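Local coordinates for acyl-CoA thioesterase II TesB2 (Mycobacterium marinum, PDB 3U0A), which probably hydrolyses fatty acyl-CoA thioesters to free fatty acid and coenzyme A, as a member of the C/M/P thioester hydrolase family, at residues L216-D222 against Q270-Y276; T200-A205 against Y239-S243; G64-R68 against E101-M106. The contacts are given in a common frame with arbitrary orientation. Numbering follows the deposited sequence.

Contact 1: residues L216-D222 against Q270-Y276; sequences LQVASLD and QEGLTRY
Strands 217-220 and 270-275 run antiparallel, with axes 4.3 Å apart at 162°. Gln217-Arg275 and Ala219-Leu273 are hydrogen-bonded pairs. Val218-Thr274 and Ser220-Gly272 are non-hydrogen-bonded pairs. Gln217 N to Arg275 O (2.7 Å) and Arg275 N to Gln217 O (2.8 Å) are nearly straight. Leu273 N bonds to Ala219 O at 2.7 Å, and the return bond from Ala219 N to Leu273 O is weak at 3.3 Å. Leu221 then turns to phi/psi -94/-40 and makes a classic beta bulge. Glu271 O accepts from Leu221 N at 3.1 Å and, weakly, from Asp222 N at 3.4 Å. Asp222 (chi1 p) turns OD1 back to accept from Glu271 N at 2.9 Å. A water donates to both Asp222 OD2 (2.7 Å) and Glu271 OE1 (2.6 Å), bridging two like charges. Glu271 OE2 forms a salt bridge with Arg250. A second water joins Ser220 OG (2.5 Å) to Gln270 NE2 (3.1 Å, weak), recalling the water site of TesB-type thioesterases. On the opposite face Gln217 OE1 takes Arg275 NE at 2.6 Å, while Gln114 of the second subunit takes Arg275 NH2. Ala219 CB packs on Leu273 CB at 3.7 Å. Strand 217-227 is flanked on its other edge by strand 58-66, and strand 264-275 by strand 250-259.

Contact 2: residues T200-A205 against Y239-S243; sequences TLLGSA and YDQSS
Leu201 (chi1 t, chi2 p) lies over the aliphatic part of Gln241 and reaches the end of Tyr239. Its CD1 is 3.6 Å from Gln241 CG and 4.2 Å from Tyr239 CZ, and its CD2 is 3.7 Å from Tyr239 OH. Residues 239-243 are extended strand, with the CB atoms of Tyr239, Gln241 and Ser243 directed toward the other segment. Residues 202-205 form a 3-10 turn just after helix 186-200. Ser204 N bonds to Leu201 O at 2.9 Å and Ala205 N to Leu202 O at 3.1 Å. Ser204, with chi1 p, also gives OG to Leu201 O at 2.9 Å. Thr200 OG1 sits at the edge of the Tyr239 ring, 3.8 Å from CE2. At the far end Ala205 faces Ser243, with CA atoms 5.0 Å apart, Ala205 CA 3.4 Å from Ser243 OG, and Ser204 O 3.6 Å from Ser243 CB. This is the exit of the helix of the C-terminal hot-dog unit packed on its sheet. Tyr239 OH is bonded to Ser197, Gln241 OE1 to Gln172 and Thr200 OG1 to Met196 O. Ser243 OG bonds to Leu252 O and to His119 of the second subunit. No hydrogen bond crosses between the segments. The buried contact therefore rests on close fit alone, with these polar ends satisfied by other residues.

Contact 3: residues G64-R68 against E101-M106; sequences GYFLR and EVIFSM
Arg68 reaches back along its partner strand and gives Val102 O two hydrogen bonds, from NE at 2.8 Å and from NH1 at 3.1 Å. Its guanidinium lays one face over Glu101 CB. Tyr65 N bonds to Ser105 O at 2.7 Å, and Ser105 N to Tyr65 O at 3.1 Å. Ile103 O takes two donors, Leu67 N at 2.9 Å and Arg68 N at 3.0 Å. With Leu67 at phi/psi -88/-45, this is a classic beta bulge where strand 58-66 ends. The strands are antiparallel (168°, axes 4.6 Å apart) and belong to the sheet of the N-terminal hot-dog unit. Tyr65-Ser105 is a hydrogen-bonded pair; Gly64-Met106 and Phe66-Phe104 are non-hydrogen-bonded. Phe104 CD1 lies over one face of the Phe66 ring, 3.6 Å from Phe66 CD1, with the ring planes oblique. Phe104 CZ is 4.1 Å from Gly64 CA, where a CB would clash with it. Leu67 CD1 packs on Val102 CG1 at 3.7 Å.

All three contacts reach one antiparallel sheet that joins two hot-dog units. Contact 3 lies in the N-terminal unit, and contacts 1 and 2 in the C-terminal one. Contacts 1 and 3 pair strands and are rich in backbone hydrogen bonds. Each has a classic bulge. They meet where strand 58-66 borders strand 217-227, with Leu221 O 2.9 Å from Phe66 N, a probable hydrogen bond. Contact 2 instead sets the end of a helix on the sheet through side chains. It touches contact 1 through Leu202, whose CD1 is 3.4 Å from Ser220 OG. Contacts 2 and 3 are mostly buried and do not touch. Contact 1 is partly exposed.

Contact 1: residues L216-D222 against Q270-Y276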
ATOM      1  N   LEU A 216     -14.984 -19.066   8.022  1.00 71.12           N
ATOM      2  CA  LEU A 216     -13.977 -17.997   8.207  1.00 68.33           C
ATOM      3  C   LEU A 216     -14.411 -16.790   9.032  1.00 68.58           C
ATOM      4  O   LEU A 216     -15.546 -16.375   8.989  1.00 70.93           O
ATOM      5  CB  LEU A 216     -13.489 -17.473   6.861  1.00 67.33           C
ATOM      6  CG  LEU A 216     -12.423 -18.262   6.126  1.00 66.10           C
ATOM      7  CD1 LEU A 216     -12.132 -17.555   4.814  1.00 65.44           C
ATOM      8  CD2 LEU A 216     -11.179 -18.383   6.986  1.00 63.98           C
ATOM      9  N   GLN A 217     -13.467 -16.232   9.773  1.00 66.61           N
ATOM     10  CA  GLN A 217     -13.583 -14.883  10.316  1.00 66.81           C
ATOM     11  C   GLN A 217     -12.916 -13.916   9.331  1.00 65.40           C
ATOM     12  O   GLN A 217     -11.729 -13.994   9.055  1.00 63.19           O
ATOM     13  CB  GLN A 217     -12.916 -14.774  11.678  1.00 66.01           C
ATOM     14  CG  GLN A 217     -13.722 -15.337  12.833  1.00 67.86           C
ATOM     15  CD  GLN A 217     -12.849 -15.860  13.974  1.00 66.88           C
ATOM     16  OE1 GLN A 217     -11.610 -15.739  13.957  1.00 65.03           O
ATOM     17  NE2 GLN A 217     -13.493 -16.452  14.972  1.00 68.46           N
ATOM     18  N   VAL A 218     -13.719 -13.001   8.822  1.00 67.10           N
ATOM     19  CA  VAL A 218     -13.342 -12.089   7.780  1.00 66.43           C
ATOM     20  C   VAL A 218     -13.492 -10.622   8.245  1.00 67.63           C
ATOM     21  O   VAL A 218     -14.492 -10.235   8.858  1.00 70.38           O
ATOM     22  CB  VAL A 218     -14.219 -12.347   6.546  1.00 68.20           C
ATOM     23  CG1 VAL A 218     -14.278 -11.112   5.671  1.00 68.85           C
ATOM     24  CG2 VAL A 218     -13.699 -13.549   5.778  1.00 66.86           C
ATOM     25  N   ALA A 219     -12.472  -9.826   7.940  1.00 65.92           N
ATOM     26  CA  ALA A 219     -12.428  -8.403   8.271  1.00 67.21           C
ATOM     27  C   ALA A 219     -11.475  -7.708   7.316  1.00 65.53           C
ATOM     28  O   ALA A 219     -10.646  -8.347   6.705  1.00 63.07           O
ATOM     29  CB  ALA A 219     -11.973  -8.189   9.710  1.00 67.26           C
ATOM     30  N   SER A 220     -11.646  -6.404   7.162  1.00 41.36           N
ATOM     31  CA  SER A 220     -10.685  -5.563   6.471  1.00 41.19           C
ATOM     32  C   SER A 220      -9.675  -5.099   7.517  1.00 41.23           C
ATOM     33  O   SER A 220     -10.054  -4.560   8.537  1.00 41.29           O
ATOM     34  CB  SER A 220     -11.387  -4.355   5.787  1.00 41.00           C
ATOM     35  OG  SER A 220     -12.227  -4.736   4.737  1.00 40.97           O
ATOM     36  N   LEU A 221      -8.403  -5.309   7.264  1.00 41.25           N
ATOM     37  CA  LEU A 221      -7.336  -4.815   8.147  1.00 41.28           C
ATOM     38  C   LEU A 221      -6.792  -3.434   7.706  1.00 41.08           C
ATOM     39  O   LEU A 221      -6.514  -2.550   8.519  1.00 41.09           O
ATOM     40  CB  LEU A 221      -6.209  -5.848   8.178  1.00 41.46           C
ATOM     41  CG  LEU A 221      -6.603  -7.245   8.642  1.00 41.77           C
ATOM     42  CD1 LEU A 221      -5.432  -8.209   8.525  1.00 42.01           C
ATOM     43  CD2 LEU A 221      -7.089  -7.198  10.086  1.00 41.95           C
ATOM     44  N   ASP A 222      -6.642  -3.268   6.404  1.00 40.98           N
ATOM     45  CA  ASP A 222      -6.114  -2.038   5.873  1.00 40.87           C
ATOM     46  C   ASP A 222      -6.587  -1.746   4.458  1.00 40.84           C
ATOM     47  O   ASP A 222      -7.461  -2.427   3.946  1.00 40.87           O
ATOM     48  CB  ASP A 222      -4.576  -2.029   5.985  1.00 40.89           C
ATOM     49  CG  ASP A 222      -3.866  -2.854   4.917  1.00 40.96           C
ATOM     50  OD1 ASP A 222      -4.434  -3.192   3.861  1.00 41.00           O
ATOM     51  OD2 ASP A 222      -2.678  -3.112   5.149  1.00 41.02           O
ATOM     52  N   GLN A 270      -4.811  -4.263  -0.430  1.00 37.54           N
ATOM     53  CA  GLN A 270      -5.571  -4.402   0.794  1.00 37.71           C
ATOM     54  C   GLN A 270      -5.365  -5.770   1.390  1.00 37.54           C
ATOM     55  O   GLN A 270      -5.418  -6.792   0.695  1.00 37.28           O
ATOM     56  CB  GLN A 270      -7.045  -4.178   0.505  1.00 37.77           C
ATOM     57  CG  GLN A 270      -8.017  -4.379   1.652  1.00 38.23           C
ATOM     58  CD  GLN A 270      -9.364  -3.711   1.369  1.00 38.86           C
ATOM     59  OE1 GLN A 270      -9.869  -3.803   0.251  1.00 38.78           O
ATOM     60  NE2 GLN A 270      -9.935  -3.024   2.357  1.00 39.76           N
ATOM     61  N   GLU A 271      -5.103  -5.772   2.690  1.00 37.91           N
ATOM     62  CA  GLU A 271      -5.001  -6.999   3.451  1.00 37.93           C
ATOM     63  C   GLU A 271      -6.296  -7.169   4.292  1.00 38.14           C
ATOM     64  O   GLU A 271      -6.869  -6.188   4.763  1.00 38.54           O
ATOM     65  CB  GLU A 271      -3.750  -6.962   4.323  1.00 38.47           C
ATOM     66  CG  GLU A 271      -3.469  -8.278   5.018  1.00 38.63           C
ATOM     67  CD  GLU A 271      -2.117  -8.309   5.722  1.00 39.42           C
ATOM     68  OE1 GLU A 271      -1.785  -7.337   6.487  1.00 40.07           O
ATOM     69  OE2 GLU A 271      -1.399  -9.326   5.504  1.00 39.70           O
ATOM     70  N   GLY A 272      -6.746  -8.403   4.471  1.00 38.15           N
ATOM     71  CA  GLY A 272      -7.901  -8.703   5.291  1.00 38.64           C
ATOM     72  C   GLY A 272      -7.652  -9.842   6.264  1.00 38.94           C
ATOM     73  O   GLY A 272      -6.711 -10.625   6.113  1.00 38.81           O
ATOM     74  N   LEU A 273      -8.502  -9.924   7.275  1.00 39.56           N
ATOM     75  CA  LEU A 273      -8.581 -11.103   8.117  1.00 40.03           C
ATOM     76  C   LEU A 273      -9.258 -12.196   7.315  1.00 40.30           C
ATOM     77  O   LEU A 273     -10.242 -11.942   6.663  1.00 40.58           O
ATOM     78  CB  LEU A 273      -9.370 -10.800   9.401  1.00 40.86           C
ATOM     79  CG  LEU A 273      -9.360 -11.864  10.488  1.00 41.48           C
ATOM     80  CD1 LEU A 273      -7.992 -11.971  11.142  1.00 41.28           C
ATOM     81  CD2 LEU A 273     -10.444 -11.525  11.488  1.00 42.52           C
ATOM     82  N   THR A 274      -8.684 -13.396   7.308  1.00 40.49           N
ATOM     83  CA  THR A 274      -9.340 -14.550   6.736  1.00 41.24           C
ATOM     84  C   THR A 274      -8.938 -15.732   7.593  1.00 41.92           C
ATOM     85  O   THR A 274      -8.130 -16.575   7.206  1.00 42.13           O
ATOM     86  CB  THR A 274      -9.006 -14.757   5.257  1.00 40.99           C
ATOM     87  OG1 THR A 274      -7.605 -14.801   5.109  1.00 40.48           O
ATOM     88  CG2 THR A 274      -9.575 -13.652   4.377  1.00 40.53           C
ATOM     89  N   ARG A 275      -9.551 -15.752   8.774  1.00 42.49           N
ATOM     90  CA  ARG A 275      -9.123 -16.559   9.896  1.00 43.07           C
ATOM     91  C   ARG A 275     -10.052 -17.737  10.270  1.00 44.53           C
ATOM     92  O   ARG A 275     -11.250 -17.581  10.423  1.00 45.27           O
ATOM     93  CB  ARG A 275      -8.945 -15.650  11.124  1.00 42.83           C
ATOM     94  CG  ARG A 275      -8.388 -16.340  12.367  1.00 43.45           C
ATOM     95  CD  ARG A 275      -8.036 -15.331  13.428  1.00 43.32           C
ATOM     96  NE  ARG A 275      -9.252 -14.664  13.893  1.00 43.80           N
ATOM     97  CZ  ARG A 275      -9.318 -13.523  14.574  1.00 43.93           C
ATOM     98  NH1 ARG A 275     -10.518 -13.057  14.915  1.00 44.73           N
ATOM     99  NH2 ARG A 275      -8.226 -12.837  14.900  1.00 43.61           N
ATOM    100  N   TYR A 276      -9.442 -18.909  10.420  1.00 45.19           N
ATOM    101  CA  TYR A 276     -10.083 -20.066  11.035  1.00 46.78           C
ATOM    102  C   TYR A 276     -10.288 -19.856  12.559  1.00 47.07           C
ATOM    103  O   TYR A 276      -9.356 -19.494  13.289  1.00 46.42           O
ATOM    104  CB  TYR A 276      -9.249 -21.337  10.813  1.00 47.61           C
ATOM    105  CG  TYR A 276      -9.118 -21.814   9.364  1.00 47.96           C
ATOM    106  CD1 TYR A 276     -10.111 -21.533   8.404  1.00 48.16           C
ATOM    107  CD2 TYR A 276      -8.015 -22.596   8.955  1.00 48.45           C
ATOM    108  CE1 TYR A 276      -9.998 -21.978   7.094  1.00 48.70           C
ATOM    109  CE2 TYR A 276      -7.901 -23.041   7.640  1.00 49.06           C
ATOM    110  CZ  TYR A 276      -8.903 -22.724   6.718  1.00 49.14           C
ATOM    111  OH  TYR A 276      -8.860 -23.144   5.406  1.00 49.93           O
TER
HETATM  112  O   HOH W   1     -12.946  -3.043   3.062  1.00  2.00           O
HETATM  113  O   HOH W   2      -2.200  -4.902   7.148  1.00  2.00           O

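Contact 2: residues T200-A205 against Y239-S243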
ATOM      1  N   THR A 200     -15.416  -4.662  -2.502  1.00 41.10           N
ATOM      2  CA  THR A 200     -15.248  -5.759  -3.486  1.00 41.16           C
ATOM      3  C   THR A 200     -13.900  -6.421  -3.592  1.00 40.79           C
ATOM      4  O   THR A 200     -13.859  -7.546  -3.992  1.00 41.04           O
ATOM      5  CB  THR A 200     -15.600  -5.297  -4.901  1.00 41.09           C
ATOM      6  OG1 THR A 200     -14.646  -4.315  -5.327  1.00 40.52           O
ATOM      7  CG2 THR A 200     -16.988  -4.724  -4.910  1.00 41.54           C
ATOM      8  N   LEU A 201     -12.804  -5.756  -3.280  1.00 40.30           N
ATOM      9  CA  LEU A 201     -11.485  -6.382  -3.506  1.00 40.02           C
ATOM     10  C   LEU A 201     -11.200  -7.621  -2.682  1.00 40.27           C
ATOM     11  O   LEU A 201     -10.746  -8.576  -3.229  1.00 40.34           O
ATOM     12  CB  LEU A 201     -10.334  -5.406  -3.317  1.00 39.60           C
ATOM     13  CG  LEU A 201      -8.933  -5.893  -3.679  1.00 39.40           C
ATOM     14  CD1 LEU A 201      -8.820  -6.327  -5.132  1.00 39.46           C
ATOM     15  CD2 LEU A 201      -7.967  -4.754  -3.403  1.00 39.16           C
ATOM     16  N   LEU A 202     -11.479  -7.613  -1.394  1.00 40.50           N
ATOM     17  CA  LEU A 202     -11.068  -8.713  -0.527  1.00 40.78           C
ATOM     18  C   LEU A 202     -11.753 -10.040  -0.883  1.00 41.34           C
ATOM     19  O   LEU A 202     -11.253 -11.128  -0.525  1.00 41.58           O
ATOM     20  CB  LEU A 202     -11.272  -8.365   0.963  1.00 41.06           C
ATOM     21  CG  LEU A 202     -10.107  -7.588   1.613  1.00 40.69           C
ATOM     22  CD1 LEU A 202     -10.445  -7.114   3.039  1.00 41.11           C
ATOM     23  CD2 LEU A 202      -8.831  -8.425   1.602  1.00 40.52           C
ATOM     24  N   GLY A 203     -12.884  -9.945  -1.592  1.00 41.64           N
ATOM     25  CA  GLY A 203     -13.546 -11.115  -2.206  1.00 42.27           C
ATOM     26  C   GLY A 203     -12.599 -11.950  -3.078  1.00 42.11           C
ATOM     27  O   GLY A 203     -12.730 -13.162  -3.157  1.00 42.68           O
ATOM     28  N   SER A 204     -11.630 -11.307  -3.718  1.00 41.46           N
ATOM     29  CA  SER A 204     -10.696 -12.012  -4.614  1.00 41.41           C
ATOM     30  C   SER A 204      -9.826 -13.060  -3.880  1.00 41.54           C
ATOM     31  O   SER A 204      -9.330 -14.015  -4.516  1.00 41.79           O
ATOM     32  CB  SER A 204      -9.797 -11.026  -5.380  1.00 40.82           C
ATOM     33  OG  SER A 204      -8.874 -10.365  -4.523  1.00 40.36           O
ATOM     34  N   ALA A 205      -9.648 -12.871  -2.569  1.00 41.45           N
ATOM     35  CA  ALA A 205      -8.971 -13.838  -1.730  1.00 41.67           C
ATOM     36  C   ALA A 205      -9.753 -15.165  -1.647  1.00 42.52           C
ATOM     37  O   ALA A 205      -9.123 -16.205  -1.452  1.00 42.80           O
ATOM     38  CB  ALA A 205      -8.716 -13.277  -0.332  1.00 41.53           C
ATOM     39  N   TYR A 239     -12.185  -3.573 -12.869  1.00 44.81           N
ATOM     40  CA  TYR A 239     -11.361  -3.867 -11.758  1.00 44.40           C
ATOM     41  C   TYR A 239     -10.657  -5.176 -11.992  1.00 44.68           C
ATOM     42  O   TYR A 239     -11.256  -6.235 -11.909  1.00 44.69           O
ATOM     43  CB  TYR A 239     -12.173  -4.007 -10.504  1.00 43.79           C
ATOM     44  CG  TYR A 239     -11.412  -3.601  -9.283  1.00 43.35           C
ATOM     45  CD1 TYR A 239     -10.017  -3.412  -9.294  1.00 43.47           C
ATOM     46  CD2 TYR A 239     -12.080  -3.410  -8.092  1.00 42.86           C
ATOM     47  CE1 TYR A 239      -9.339  -3.011  -8.132  1.00 43.07           C
ATOM     48  CE2 TYR A 239     -11.412  -3.017  -6.932  1.00 42.51           C
ATOM     49  CZ  TYR A 239     -10.065  -2.797  -6.939  1.00 42.60           C
ATOM     50  OH  TYR A 239      -9.511  -2.371  -5.743  1.00 42.26           O
ATOM     51  N   ASP A 240      -9.371  -5.098 -12.251  1.00 44.94           N
ATOM     52  CA  ASP A 240      -8.573  -6.287 -12.415  1.00 45.26           C
ATOM     53  C   ASP A 240      -7.873  -6.615 -11.082  1.00 44.78           C
ATOM     54  O   ASP A 240      -7.003  -5.869 -10.641  1.00 44.58           O
ATOM     55  CB  ASP A 240      -7.592  -6.074 -13.559  1.00 45.94           C
ATOM     56  CG  ASP A 240      -6.800  -7.282 -13.865  1.00 46.40           C
ATOM     57  OD1 ASP A 240      -7.311  -8.398 -13.722  1.00 46.47           O
ATOM     58  OD2 ASP A 240      -5.654  -7.104 -14.249  1.00 46.75           O
ATOM     59  N   GLN A 241      -8.296  -7.724 -10.468  1.00 44.65           N
ATOM     60  CA  GLN A 241      -7.952  -8.065  -9.078  1.00 44.20           C
ATOM     61  C   GLN A 241      -7.198  -9.369  -8.989  1.00 44.55           C
ATOM     62  O   GLN A 241      -7.242 -10.198  -9.907  1.00 45.12           O
ATOM     63  CB  GLN A 241      -9.195  -8.223  -8.193  1.00 43.76           C
ATOM     64  CG  GLN A 241     -10.232  -7.144  -8.319  1.00 43.49           C
ATOM     65  CD  GLN A 241     -11.489  -7.445  -7.503  1.00 43.13           C
ATOM     66  OE1 GLN A 241     -11.919  -8.589  -7.418  1.00 43.27           O
ATOM     67  NE2 GLN A 241     -12.083  -6.413  -6.914  1.00 42.74           N
ATOM     68  N   SER A 242      -6.504  -9.531  -7.865  1.00 44.27           N
ATOM     69  CA  SER A 242      -5.829 -10.772  -7.548  1.00 44.58           C
ATOM     70  C   SER A 242      -5.528 -10.875  -6.060  1.00 44.17           C
ATOM     71  O   SER A 242      -5.454  -9.877  -5.358  1.00 43.68           O
ATOM     72  CB  SER A 242      -4.535 -10.925  -8.360  1.00 45.11           C
ATOM     73  OG  SER A 242      -3.363 -10.679  -7.588  1.00 44.92           O
ATOM     74  N   SER A 243      -5.352 -12.098  -5.594  1.00 44.44           N
ATOM     75  CA  SER A 243      -4.928 -12.363  -4.245  1.00 44.22           C
ATOM     76  C   SER A 243      -3.640 -13.143  -4.344  1.00 44.70           C
ATOM     77  O   SER A 243      -3.662 -14.346  -4.498  1.00 45.22           O
ATOM     78  CB  SER A 243      -5.978 -13.164  -3.492  1.00 44.18           C
ATOM     79  OG  SER A 243      -5.591 -13.347  -2.139  1.00 44.02           O
TER

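Contact 3: residues G64-R68 against E101-M106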
ATOM      1  N   GLY A  64      -4.553   3.458   5.073  1.00 38.88           N
ATOM      2  CA  GLY A  64      -5.143   3.454   6.404  1.00 39.06           C
ATOM      3  C   GLY A  64      -5.356   2.099   7.029  1.00 39.41           C
ATOM      4  O   GLY A  64      -5.322   1.094   6.385  1.00 39.55           O
ATOM      5  N   TYR A  65      -5.626   2.105   8.311  1.00 39.63           N
ATOM      6  CA  TYR A  65      -5.747   0.918   9.099  1.00 40.09           C
ATOM      7  C   TYR A  65      -7.143   0.863   9.763  1.00 40.38           C
ATOM      8  O   TYR A  65      -7.536   1.770  10.491  1.00 40.31           O
ATOM      9  CB  TYR A  65      -4.669   0.945  10.173  1.00 40.25           C
ATOM     10  CG  TYR A  65      -3.334   0.317   9.818  1.00 40.32           C
ATOM     11  CD1 TYR A  65      -3.264  -0.958   9.254  1.00 40.59           C
ATOM     12  CD2 TYR A  65      -2.135   0.969  10.122  1.00 40.21           C
ATOM     13  CE1 TYR A  65      -2.045  -1.546   8.955  1.00 40.72           C
ATOM     14  CE2 TYR A  65      -0.909   0.390   9.843  1.00 40.35           C
ATOM     15  CZ  TYR A  65      -0.853  -0.880   9.256  1.00 40.60           C
ATOM     16  OH  TYR A  65       0.382  -1.462   8.951  1.00 40.79           O
ATOM     17  N   PHE A  66      -7.872  -0.223   9.514  1.00 40.78           N
ATOM     18  CA  PHE A  66      -9.177  -0.443  10.134  1.00 41.20           C
ATOM     19  C   PHE A  66      -8.965  -1.024  11.521  1.00 41.71           C
ATOM     20  O   PHE A  66      -8.621  -2.192  11.685  1.00 42.19           O
ATOM     21  CB  PHE A  66     -10.000  -1.393   9.293  1.00 41.54           C
ATOM     22  CG  PHE A  66     -10.354  -0.851   7.945  1.00 41.17           C
ATOM     23  CD1 PHE A  66     -11.490  -0.066   7.786  1.00 41.15           C
ATOM     24  CD2 PHE A  66      -9.567  -1.117   6.853  1.00 40.93           C
ATOM     25  CE1 PHE A  66     -11.852   0.432   6.572  1.00 40.94           C
ATOM     26  CE2 PHE A  66      -9.916  -0.615   5.626  1.00 40.68           C
ATOM     27  CZ  PHE A  66     -11.072   0.153   5.481  1.00 40.71           C
ATOM     28  N   LEU A  67      -9.124  -0.180  12.525  1.00 41.66           N
ATOM     29  CA  LEU A  67      -8.730  -0.560  13.853  1.00 42.13           C
ATOM     30  C   LEU A  67      -9.873  -1.277  14.571  1.00 42.83           C
ATOM     31  O   LEU A  67      -9.660  -2.300  15.189  1.00 43.49           O
ATOM     32  CB  LEU A  67      -8.227   0.666  14.629  1.00 41.82           C
ATOM     33  CG  LEU A  67      -7.001   1.419  14.081  1.00 41.27           C
ATOM     34  CD1 LEU A  67      -6.644   2.534  15.020  1.00 41.18           C
ATOM     35  CD2 LEU A  67      -5.815   0.512  13.881  1.00 41.45           C
ATOM     36  N   ARG A  68     -11.082  -0.744  14.466  1.00 42.79           N
ATOM     37  CA  ARG A  68     -12.212  -1.237  15.251  1.00 43.49           C
ATOM     38  C   ARG A  68     -13.492  -1.198  14.482  1.00 43.56           C
ATOM     39  O   ARG A  68     -13.631  -0.456  13.529  1.00 43.01           O
ATOM     40  CB  ARG A  68     -12.410  -0.375  16.493  1.00 43.54           C
ATOM     41  CG  ARG A  68     -11.713  -0.921  17.719  1.00 44.08           C
ATOM     42  CD  ARG A  68     -11.593   0.167  18.768  1.00 43.94           C
ATOM     43  NE  ARG A  68     -10.373   0.981  18.593  1.00 43.32           N
ATOM     44  CZ  ARG A  68      -9.341   0.984  19.433  1.00 43.52           C
ATOM     45  NH1 ARG A  68      -8.263   1.764  19.178  1.00 43.01           N
ATOM     46  NH2 ARG A  68      -9.380   0.214  20.526  1.00 44.32           N
ATOM     47  N   GLU A 101     -12.599   6.344  21.113  1.00 42.76           N
ATOM     48  CA  GLU A 101     -11.724   5.312  20.543  1.00 42.71           C
ATOM     49  C   GLU A 101     -11.418   5.611  19.080  1.00 42.08           C
ATOM     50  O   GLU A 101     -12.319   5.963  18.323  1.00 41.90           O
ATOM     51  CB  GLU A 101     -12.373   3.922  20.647  1.00 43.28           C
ATOM     52  CG  GLU A 101     -12.848   3.483  22.048  1.00 44.07           C
ATOM     53  CD  GLU A 101     -11.715   3.092  23.019  1.00 44.45           C
ATOM     54  OE1 GLU A 101     -10.566   3.643  22.924  1.00 44.06           O
ATOM     55  OE2 GLU A 101     -11.965   2.226  23.910  1.00 45.25           O
ATOM     56  N   VAL A 102     -10.157   5.469  18.671  1.00 41.82           N
ATOM     57  CA  VAL A 102      -9.834   5.550  17.240  1.00 41.32           C
ATOM     58  C   VAL A 102     -10.266   4.227  16.548  1.00 41.50           C
ATOM     59  O   VAL A 102      -9.787   3.144  16.893  1.00 41.86           O
ATOM     60  CB  VAL A 102      -8.339   5.878  16.975  1.00 41.03           C
ATOM     61  CG1 VAL A 102      -8.065   5.920  15.471  1.00 40.58           C
ATOM     62  CG2 VAL A 102      -7.964   7.187  17.625  1.00 40.96           C
ATOM     63  N   ILE A 103     -11.222   4.343  15.623  1.00 41.36           N
ATOM     64  CA  ILE A 103     -11.785   3.196  14.900  1.00 41.60           C
ATOM     65  C   ILE A 103     -11.104   2.968  13.547  1.00 41.20           C
ATOM     66  O   ILE A 103     -11.061   1.868  13.050  1.00 41.41           O
ATOM     67  CB  ILE A 103     -13.325   3.325  14.727  1.00 41.85           C
ATOM     68  CG1 ILE A 103     -13.718   4.404  13.701  1.00 41.43           C
ATOM     69  CG2 ILE A 103     -14.014   3.607  16.067  1.00 42.27           C
ATOM     70  CD1 ILE A 103     -15.229   4.472  13.490  1.00 41.78           C
ATOM     71  N   PHE A 104     -10.556   4.039  12.984  1.00 40.69           N
ATOM     72  CA  PHE A 104      -9.894   4.028  11.704  1.00 40.32           C
ATOM     73  C   PHE A 104      -8.828   5.094  11.704  1.00 39.95           C
ATOM     74  O   PHE A 104      -9.055   6.176  12.158  1.00 39.89           O
ATOM     75  CB  PHE A 104     -10.917   4.286  10.568  1.00 40.26           C
ATOM     76  CG  PHE A 104     -10.312   4.266   9.189  1.00 39.95           C
ATOM     77  CD1 PHE A 104      -9.944   3.069   8.588  1.00 40.04           C
ATOM     78  CD2 PHE A 104     -10.050   5.445   8.512  1.00 39.63           C
ATOM     79  CE1 PHE A 104      -9.354   3.059   7.334  1.00 39.78           C
ATOM     80  CE2 PHE A 104      -9.480   5.434   7.264  1.00 39.41           C
ATOM     81  CZ  PHE A 104      -9.130   4.246   6.673  1.00 39.46           C
ATOM     82  N   SER A 105      -7.666   4.786  11.178  1.00 39.78           N
ATOM     83  CA  SER A 105      -6.554   5.743  11.115  1.00 39.52           C
ATOM     84  C   SER A 105      -5.917   5.712   9.731  1.00 39.25           C
ATOM     85  O   SER A 105      -5.727   4.670   9.139  1.00 39.28           O
ATOM     86  CB  SER A 105      -5.490   5.452  12.180  1.00 39.73           C
ATOM     87  OG  SER A 105      -4.555   6.520  12.272  1.00 39.59           O
ATOM     88  N   MET A 106      -5.534   6.874   9.251  1.00 39.05           N
ATOM     89  CA  MET A 106      -5.371   7.079   7.852  1.00 38.87           C
ATOM     90  C   MET A 106      -4.359   8.180   7.532  1.00 38.78           C
ATOM     91  O   MET A 106      -4.200   9.126   8.254  1.00 38.87           O
ATOM     92  CB  MET A 106      -6.717   7.493   7.343  1.00 38.90           C
ATOM     93  CG  MET A 106      -6.775   7.661   5.888  1.00 38.82           C
ATOM     94  SD  MET A 106      -8.094   8.799   5.493  1.00 38.99           S
ATOM     95  CE  MET A 106      -7.242   9.654   4.154  1.00 38.94           C
TER